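Local coordinates for phospholyase (Arthrobacter aurescens, PDB 5G4I), which catalyses the pyridoxal-5'-phosphate-dependent elimination of phosphate, probably from an amino-alcohol phosphate such as phosphoethanolamine, using a class III transaminase fold, at the interface of chains A and B. Coordinates in Å, arbitrary orientation; residue numbers count along the deposited sequence, not the author numbering. Chains: chain A/B, Phospholyase.

Contact 1: the interface of chains A and B. Residues chain A 151, 155, 162-165; chain B 129, 306.
B:Arg129 takes hold of A:Glu165 side-on, offering one guanidinium edge to both carboxylate oxygens at once. NE of B:Arg129 donates to OE2 of A:Glu165 at 2.9 Å, a nearly straight bond that is also the salt bridge. The terminal NH2 of B:Arg129 reaches OE1 of A:Glu165 at 3.0 Å. Both oxygens accept on their syn sides, though from about 30° out of the carboxylate plane, and lie close to the guanidinium plane; the two planes are turned 43° apart, so the grip is twisted rather than coplanar. The two chains reach this pose differently: the arginine runs straight from its helix, with CG opposite the backbone N (chi1 -175°), whereas the glutamate folds at chi2 and swings its acid back toward the partner.

A:Ala155 covers one guanidinium face, its CB 3.4 Å from NH2 of B:Arg129 and set toward the rim. A:Val163 crosses the arginine at about a right angle, CG1 of A:Val163 lying 3.7 Å from NH2 of B:Arg129. Alongside, the side-chain carbonyl OD1 of B:Asn306 accepts the backbone N of A:His164 at 2.9 Å; the N-H arrives from above the carbonyl plane.

In the fold, B:Arg129 sits on helix 120-135, whose N-terminal residues bind the cofactor, and B:Asn306 directly follows helix 296-305. On chain A the partners are the short helix 152-155 and the loop leading toward strand 171-174, so the ion pair joins a cofactor-binding helix to the neighbouring subunit.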
loop_
_atom_site.group_PDB
_atom_site.type_symbol
_atom_site.label_atom_id
_atom_site.label_comp_id
_atom_site.label_asym_id
_atom_site.label_seq_id
_atom_site.Cartn_x
_atom_site.Cartn_y
_atom_site.Cartn_z
ATOM N N THR A 151 -7.633 2.532 5.223
ATOM C CA THR A 151 -8.486 2.690 4.021
ATOM C C THR A 151 -9.899 3.177 4.452
ATOM O O THR A 151 -10.268 3.139 5.658
ATOM C CB THR A 151 -8.597 1.423 3.179
ATOM O OG1 THR A 151 -9.251 0.459 4.027
ATOM C CG2 THR A 151 -7.212 0.938 2.705
ATOM N N ALA A 155 -11.650 2.219 7.938
ATOM C CA ALA A 155 -12.141 3.271 8.795
ATOM C C ALA A 155 -13.557 3.050 9.280
ATOM O O ALA A 155 -13.818 3.292 10.462
ATOM C CB ALA A 155 -12.072 4.611 8.034
ATOM N N THR A 162 -9.493 7.376 16.728
ATOM C CA THR A 162 -10.466 8.348 16.254
ATOM C C THR A 162 -10.444 8.483 14.688
ATOM O O THR A 162 -9.383 8.753 14.085
ATOM C CB THR A 162 -10.148 9.744 16.870
ATOM O OG1 THR A 162 -10.342 9.630 18.251
ATOM C CG2 THR A 162 -11.136 10.818 16.323
ATOM N N VAL A 163 -11.621 8.301 14.078
ATOM C CA VAL A 163 -11.849 8.568 12.656
ATOM C C VAL A 163 -13.147 9.394 12.450
ATOM O O VAL A 163 -14.030 9.367 13.346
ATOM C CB VAL A 163 -11.907 7.261 11.806
ATOM C CG1 VAL A 163 -10.585 6.530 11.820
ATOM C CG2 VAL A 163 -13.069 6.354 12.201
ATOM N N HIS A 164 -13.209 10.137 11.358
ATOM C CA HIS A 164 -14.441 10.956 11.076
ATOM C C HIS A 164 -15.604 10.083 10.727
ATOM O O HIS A 164 -16.781 10.432 11.012
ATOM C CB HIS A 164 -14.075 11.898 9.910
ATOM C CG HIS A 164 -15.132 12.895 9.541
ATOM N ND1 HIS A 164 -15.275 14.126 10.146
ATOM C CD2 HIS A 164 -16.027 12.847 8.545
ATOM C CE1 HIS A 164 -16.239 14.795 9.532
ATOM N NE2 HIS A 164 -16.730 14.025 8.574
ATOM N N GLU A 165 -15.381 8.948 10.046
ATOM C CA GLU A 165 -16.494 8.074 9.619
ATOM C C GLU A 165 -17.263 7.525 10.821
ATOM O O GLU A 165 -16.637 6.968 11.740
ATOM C CB GLU A 165 -15.959 6.834 8.852
ATOM C CG GLU A 165 -15.351 7.187 7.475
ATOM C CD GLU A 165 -13.924 7.737 7.396
ATOM O OE1 GLU A 165 -13.268 7.935 8.446
ATOM O OE2 GLU A 165 -13.490 8.017 6.221
ATOM N N ARG B 129 -11.016 9.549 -0.007
ATOM C CA ARG B 129 -11.444 9.626 1.423
ATOM C C ARG B 129 -11.423 11.112 1.936
ATOM O O ARG B 129 -12.392 11.593 2.535
ATOM C CB ARG B 129 -10.620 8.651 2.286
ATOM C CG ARG B 129 -11.068 8.568 3.735
ATOM C CD ARG B 129 -10.249 7.527 4.584
ATOM N NE ARG B 129 -10.646 7.579 5.993
ATOM C CZ ARG B 129 -9.859 7.380 7.039
ATOM N NH1 ARG B 129 -8.644 6.861 6.879
ATOM N NH2 ARG B 129 -10.297 7.554 8.269
ATOM N N ASN B 306 -9.053 13.034 11.909
ATOM C CA ASN B 306 -8.724 11.592 11.865
ATOM C C ASN B 306 -7.306 11.378 12.438
ATOM O O ASN B 306 -6.375 12.144 12.094
ATOM C CB ASN B 306 -8.695 11.034 10.438
ATOM C CG ASN B 306 -9.986 11.262 9.635
ATOM O OD1 ASN B 306 -10.926 10.382 9.638
ATOM N ND2 ASN B 306 -10.107 12.410 9.009
#

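Contact 2: the interface of chains A and B. Residues chain A 30, 32; chain B 90, 307-309.
A loop of chain A, between helix 19-24 and strand 41-45, lays A:Pro32 against two loops of chain B: the stretch after helix 296-305, which carries B:Met307, B:Phe308 and B:Phe309, and the connection between helices 72-82 and 94-104, which carries B:Arg90. The proline is the centrepiece, burying 84 Å² against chain B. Its CG is approached from three directions. Over one ring face comes SD of B:Met307, the thioether sulfur lying 3.9 Å from CG of A:Pro32. From the opposite face comes the aliphatic stem of B:Arg90, whose CG stands 4.1 Å from the same atom and 3.3 Å from the backbone O of A:Pro32. Beyond the CG corner, on the arginine's side of the ring, CD1 of B:Phe309 meets CG of A:Pro32 at 3.8 Å.

The methionine manages its part by curling: bends at chi2 (30°) and chi3 (77°) bring the sulfur round to the proline. Within chain B, CZ of B:Phe309 lies over one face of the B:Arg90 guanidinium, bracing the arginine that flanks the proline. Cutting the pyrrolidine back to an alanine here is likely to open a gap between the methionine sulfur and the arginine stem and leave CD1 of B:Phe309, at the rim of its ring, without its apolar mate.

The site is thus a loop-to-loop seam, in which the N-terminal region of one subunit packs onto the segment leading to B:Thr311, which reaches the pyridoxal phosphate held by the partner subunit.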
loop_
_atom_site.group_PDB
_atom_site.type_symbol
_atom_site.label_atom_id
_atom_site.label_comp_id
_atom_site.label_asym_id
_atom_site.label_seq_id
_atom_site.Cartn_x
_atom_site.Cartn_y
_atom_site.Cartn_z
ATOM N N HIS A 30 -0.165 17.250 12.433
ATOM C CA HIS A 30 -1.008 16.205 12.981
ATOM C C HIS A 30 -0.397 14.790 12.932
ATOM O O HIS A 30 -0.623 13.985 13.850
ATOM C CB HIS A 30 -2.374 16.209 12.296
ATOM C CG HIS A 30 -3.059 17.552 12.350
ATOM N ND1 HIS A 30 -3.468 18.096 13.537
ATOM C CD2 HIS A 30 -3.346 18.462 11.397
ATOM C CE1 HIS A 30 -3.990 19.297 13.321
ATOM N NE2 HIS A 30 -3.894 19.560 12.030
ATOM N N PRO A 32 1.519 11.746 13.745
ATOM C CA PRO A 32 1.902 11.641 15.163
ATOM C C PRO A 32 3.429 11.572 15.453
ATOM O O PRO A 32 4.214 10.988 14.635
ATOM C CB PRO A 32 1.187 10.319 15.625
ATOM C CG PRO A 32 0.951 9.562 14.306
ATOM C CD PRO A 32 0.635 10.628 13.319
ATOM N N ARG B 90 6.959 8.417 13.598
ATOM C CA ARG B 90 6.736 8.830 14.999
ATOM C C ARG B 90 8.035 9.222 15.738
ATOM O O ARG B 90 7.977 9.814 16.876
ATOM C CB ARG B 90 5.851 7.875 15.754
ATOM C CG ARG B 90 4.503 7.745 15.065
ATOM C CD ARG B 90 3.652 6.615 15.548
ATOM N NE ARG B 90 4.339 5.344 15.215
ATOM C CZ ARG B 90 3.832 4.140 15.409
ATOM N NH1 ARG B 90 2.673 4.011 15.974
ATOM N NH2 ARG B 90 4.557 3.055 15.089
ATOM N N MET B 307 -7.124 10.332 13.241
ATOM C CA MET B 307 -5.741 9.929 13.685
ATOM C C MET B 307 -5.162 9.042 12.521
ATOM O O MET B 307 -5.033 7.773 12.625
ATOM C CB MET B 307 -5.769 9.200 15.040
ATOM C CG MET B 307 -4.415 8.711 15.536
ATOM S SD MET B 307 -2.854 9.657 15.078
ATOM C CE MET B 307 -2.918 11.062 16.174
ATOM N N PHE B 308 -4.808 9.677 11.419
ATOM C CA PHE B 308 -4.332 9.011 10.200
ATOM C C PHE B 308 -2.858 8.684 10.293
ATOM O O PHE B 308 -2.011 9.584 10.560
ATOM C CB PHE B 308 -4.578 9.875 8.931
ATOM C CG PHE B 308 -4.060 9.232 7.675
ATOM C CD1 PHE B 308 -4.804 8.175 7.093
ATOM C CD2 PHE B 308 -2.829 9.523 7.120
ATOM C CE1 PHE B 308 -4.277 7.495 5.989
ATOM C CE2 PHE B 308 -2.346 8.837 6.003
ATOM C CZ PHE B 308 -3.074 7.773 5.491
ATOM N N PHE B 309 -2.498 7.417 10.047
ATOM C CA PHE B 309 -1.097 6.981 10.072
ATOM C C PHE B 309 -0.943 5.754 9.170
ATOM O O PHE B 309 -1.791 4.839 9.174
ATOM C CB PHE B 309 -0.719 6.587 11.522
ATOM C CG PHE B 309 0.687 6.134 11.697
ATOM C CD1 PHE B 309 1.736 7.037 11.564
ATOM C CD2 PHE B 309 0.950 4.816 12.065
ATOM C CE1 PHE B 309 3.075 6.558 11.698
ATOM C CE2 PHE B 309 2.253 4.374 12.265
ATOM C CZ PHE B 309 3.307 5.228 12.094
#

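Contact 3: the interface of chains A and B. Residues chain A 299-300, 303-304; chain B 30.
The last turns of helix 296-305 in chain A, part of the class III transaminase fold, receive B:His30 from the N-terminal loop of the other subunit. The imidazole lies flat on the helix surface around A:Gly303, and 80 Å² of the histidine is hidden there. The carbonyl carbon C of A:Gly303 sits over the ring, 3.7 Å from CG of B:His30 and offset toward the rim, while N of A:Arg304 lies on the same face above the ring centre. With no side chain on the glycine, the ring can approach the peptide itself: CA of A:Gly303 is 3.8 Å from CG of B:His30. CD2 of B:His30 passes 4.0 Å from CA of A:Asp300.

At the far end of the ring, NE2 of B:His30 donates to the carboxylate oxygen OD1 of A:Asp300 at 2.9 Å. The acceptor lies almost in the imidazole plane, but the N-H comes from above the carboxylate plane, and the two planes are 39° apart. The aspartate CG points away from its own backbone N (chi1 -180°), carrying the acid along the helix to the ring edge. A leucine in place of B:His30 would probably leave OD1 of A:Asp300 without its cross-subunit donor and lose the flat ring stacked on the glycine peptide. The carboxylate may also favour a protonated imidazole, though protonation is not visible. Beside CE1 of B:His30, the carbon between the two ring nitrogens, the methylene CG of A:Arg304 packs at 3.6 Å.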
loop_
_atom_site.group_PDB
_atom_site.type_symbol
_atom_site.label_atom_id
_atom_site.label_comp_id
_atom_site.label_asym_id
_atom_site.label_seq_id
_atom_site.Cartn_x
_atom_site.Cartn_y
_atom_site.Cartn_z
ATOM N N LEU A 299 -8.389 -18.325 -3.437
ATOM C CA LEU A 299 -7.567 -17.582 -4.432
ATOM C C LEU A 299 -8.089 -17.790 -5.872
ATOM O O LEU A 299 -8.155 -16.874 -6.665
ATOM C CB LEU A 299 -6.061 -17.920 -4.259
ATOM C CG LEU A 299 -5.142 -17.215 -5.318
ATOM C CD1 LEU A 299 -3.856 -16.693 -4.719
ATOM C CD2 LEU A 299 -4.871 -18.135 -6.534
ATOM N N ASP A 300 -8.392 -19.051 -6.242
ATOM C CA ASP A 300 -8.822 -19.333 -7.596
ATOM C C ASP A 300 -10.172 -18.613 -7.930
ATOM O O ASP A 300 -10.312 -18.030 -8.991
ATOM C CB ASP A 300 -9.044 -20.867 -7.744
ATOM C CG ASP A 300 -9.507 -21.284 -9.182
ATOM O OD1 ASP A 300 -8.728 -21.127 -10.064
ATOM O OD2 ASP A 300 -10.657 -21.779 -9.384
ATOM N N GLY A 303 -9.586 -14.769 -8.444
ATOM C CA GLY A 303 -8.932 -14.490 -9.774
ATOM C C GLY A 303 -9.781 -14.779 -10.996
ATOM O O GLY A 303 -9.664 -14.086 -11.996
ATOM N N ARG A 304 -10.712 -15.699 -10.863
ATOM C CA ARG A 304 -11.669 -15.933 -11.986
ATOM C C ARG A 304 -12.634 -14.750 -12.112
ATOM O O ARG A 304 -13.156 -14.535 -13.227
ATOM C CB ARG A 304 -12.505 -17.219 -11.786
ATOM C CG ARG A 304 -11.739 -18.518 -11.975
ATOM C CD ARG A 304 -12.682 -19.767 -11.970
ATOM N NE ARG A 304 -13.755 -19.774 -10.963
ATOM C CZ ARG A 304 -13.698 -20.362 -9.757
ATOM N NH1 ARG A 304 -12.604 -21.002 -9.367
ATOM N NH2 ARG A 304 -14.744 -20.313 -8.923
ATOM N N HIS B 30 -3.954 -16.995 -12.249
ATOM C CA HIS B 30 -4.712 -15.881 -12.754
ATOM C C HIS B 30 -3.865 -14.604 -12.765
ATOM O O HIS B 30 -4.024 -13.756 -13.668
ATOM C CB HIS B 30 -5.959 -15.660 -11.922
ATOM C CG HIS B 30 -6.871 -16.838 -11.896
ATOM N ND1 HIS B 30 -7.477 -17.307 -13.056
ATOM C CD2 HIS B 30 -7.201 -17.695 -10.918
ATOM C CE1 HIS B 30 -8.183 -18.391 -12.757
ATOM N NE2 HIS B 30 -8.043 -18.642 -11.462
#

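Contact 4: the interface of chains A and B. Residues chain A 118, 288, 312, 315, 318; chain B 118-119, 288.
B:Pro288 and A:Phe312 form the tight part of this contact, close to the two-fold axis of a dimer of the kind typical of class III transaminases. CA of B:Pro288 sits over one face of the phenyl ring, toward its rim, 3.6 Å from CD2 of A:Phe312. That same CD2 of A:Phe312 is 3.5 Å from the backbone O of B:Asn118, and CE2 of A:Phe312 meets CA of B:Ser119 at 4.0 Å. The ring is brought there with CG opposite the carbonyl carbon (chi1 -62°). The two prolines meet obliquely across the axis, CD of A:Pro288 4.1 Å from CD of B:Pro288. Each is flanked by the other subunit's asparagine: CB of A:Pro288 lies 3.8 Å from ND2 of B:Asn118. The reciprocal pair, ND2 of A:Asn118 and CB of B:Pro288, is packed in much the same way.

Away from this core the partner covers little. A:Ser318 is at the start of helix 316-331, and its hydroxyl OG lies 4.0 Å from CG of B:Pro288; A:Asn315 is barely touched. Their hydrogen bonds described here lie within chain A: the amide of A:Asn315 spans the turn, its ND2 donating to O of A:Phe312 in the carbonyl plane and its OD1 accepting N of A:Ser318, a brace that may steady the loop carrying A:Phe312.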
loop_
_atom_site.group_PDB
_atom_site.type_symbol
_atom_site.label_atom_id
_atom_site.label_comp_id
_atom_site.label_asym_id
_atom_site.label_seq_id
_atom_site.Cartn_x
_atom_site.Cartn_y
_atom_site.Cartn_z
ATOM N N ASN A 118 1.842 -4.261 -0.375
ATOM C CA ASN A 118 2.958 -3.385 0.063
ATOM C C ASN A 118 2.786 -2.882 1.539
ATOM O O ASN A 118 3.542 -2.037 2.007
ATOM C CB ASN A 118 3.153 -2.227 -0.899
ATOM C CG ASN A 118 3.183 -2.654 -2.345
ATOM O OD1 ASN A 118 2.157 -2.418 -3.103
ATOM N ND2 ASN A 118 4.172 -3.339 -2.752
ATOM N N PRO A 288 8.517 -1.939 2.504
ATOM C CA PRO A 288 7.016 -1.981 2.499
ATOM C C PRO A 288 6.491 -3.283 1.852
ATOM O O PRO A 288 6.603 -3.418 0.641
ATOM C CB PRO A 288 6.651 -0.688 1.695
ATOM C CG PRO A 288 7.933 0.177 1.642
ATOM C CD PRO A 288 9.026 -0.873 1.603
ATOM N N PHE A 312 3.527 -2.950 -7.482
ATOM C CA PHE A 312 4.777 -3.126 -6.716
ATOM C C PHE A 312 4.818 -4.483 -5.966
ATOM O O PHE A 312 5.904 -4.939 -5.627
ATOM C CB PHE A 312 4.969 -1.981 -5.685
ATOM C CG PHE A 312 5.099 -0.583 -6.294
ATOM C CD1 PHE A 312 5.980 -0.329 -7.327
ATOM C CD2 PHE A 312 4.429 0.466 -5.686
ATOM C CE1 PHE A 312 6.138 0.989 -7.790
ATOM C CE2 PHE A 312 4.585 1.774 -6.142
ATOM C CZ PHE A 312 5.454 2.030 -7.218
ATOM N N ASN A 315 7.559 -7.663 -6.424
ATOM C CA ASN A 315 8.746 -7.328 -7.194
ATOM C C ASN A 315 9.976 -8.072 -6.605
ATOM O O ASN A 315 9.964 -8.508 -5.448
ATOM C CB ASN A 315 8.933 -5.781 -7.236
ATOM C CG ASN A 315 9.446 -5.174 -5.912
ATOM O OD1 ASN A 315 10.588 -5.365 -5.504
ATOM N ND2 ASN A 315 8.590 -4.434 -5.222
ATOM N N SER A 318 11.579 -6.468 -3.084
ATOM C CA SER A 318 10.716 -6.836 -1.963
ATOM C C SER A 318 10.833 -8.334 -1.604
ATOM O O SER A 318 10.937 -8.667 -0.412
ATOM C CB SER A 318 9.242 -6.500 -2.288
ATOM O OG SER A 318 9.041 -5.080 -2.345
ATOM N N ASN B 118 2.511 3.915 0.104
ATOM C CA ASN B 118 3.408 2.912 -0.484
ATOM C C ASN B 118 2.984 2.393 -1.895
ATOM O O ASN B 118 3.621 1.466 -2.404
ATOM C CB ASN B 118 3.504 1.699 0.480
ATOM C CG ASN B 118 3.736 2.086 1.938
ATOM O OD1 ASN B 118 2.789 2.008 2.785
ATOM N ND2 ASN B 118 4.867 2.594 2.252
ATOM N N SER B 119 1.927 2.955 -2.482
ATOM C CA SER B 119 1.446 2.540 -3.771
ATOM C C SER B 119 0.497 3.637 -4.372
ATOM O O SER B 119 -0.064 4.476 -3.653
ATOM C CB SER B 119 0.689 1.200 -3.728
ATOM O OG SER B 119 -0.568 1.337 -3.047
ATOM N N PRO B 288 8.434 0.588 -3.421
ATOM C CA PRO B 288 7.001 0.887 -3.262
ATOM C C PRO B 288 6.806 2.256 -2.542
ATOM O O PRO B 288 6.961 2.372 -1.358
ATOM C CB PRO B 288 6.505 -0.288 -2.417
ATOM C CG PRO B 288 7.577 -1.362 -2.458
ATOM C CD PRO B 288 8.847 -0.510 -2.516
#

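Contacts 1 and 2 are near neighbours, their C-alpha centres about 12 Å apart, and are joined by the chain B loop running from B:Asn306 to B:Phe309. Contact 3 lies about 36 Å from contact 2, yet shows the other copy of the same region: A:His30 appears in contact 2 and B:His30 in contact 3, and helix 296-305 leads into the loop used by contacts 1 and 2. Contact 4 is about 21 Å from both contacts 2 and 3, nearer the axis. Through B:Ser119, helix 120-135 and the segments around A:Thr311 and B:Thr311, the seam borders cofactor-binding elements, consistent with active sites that depend on dimer assembly.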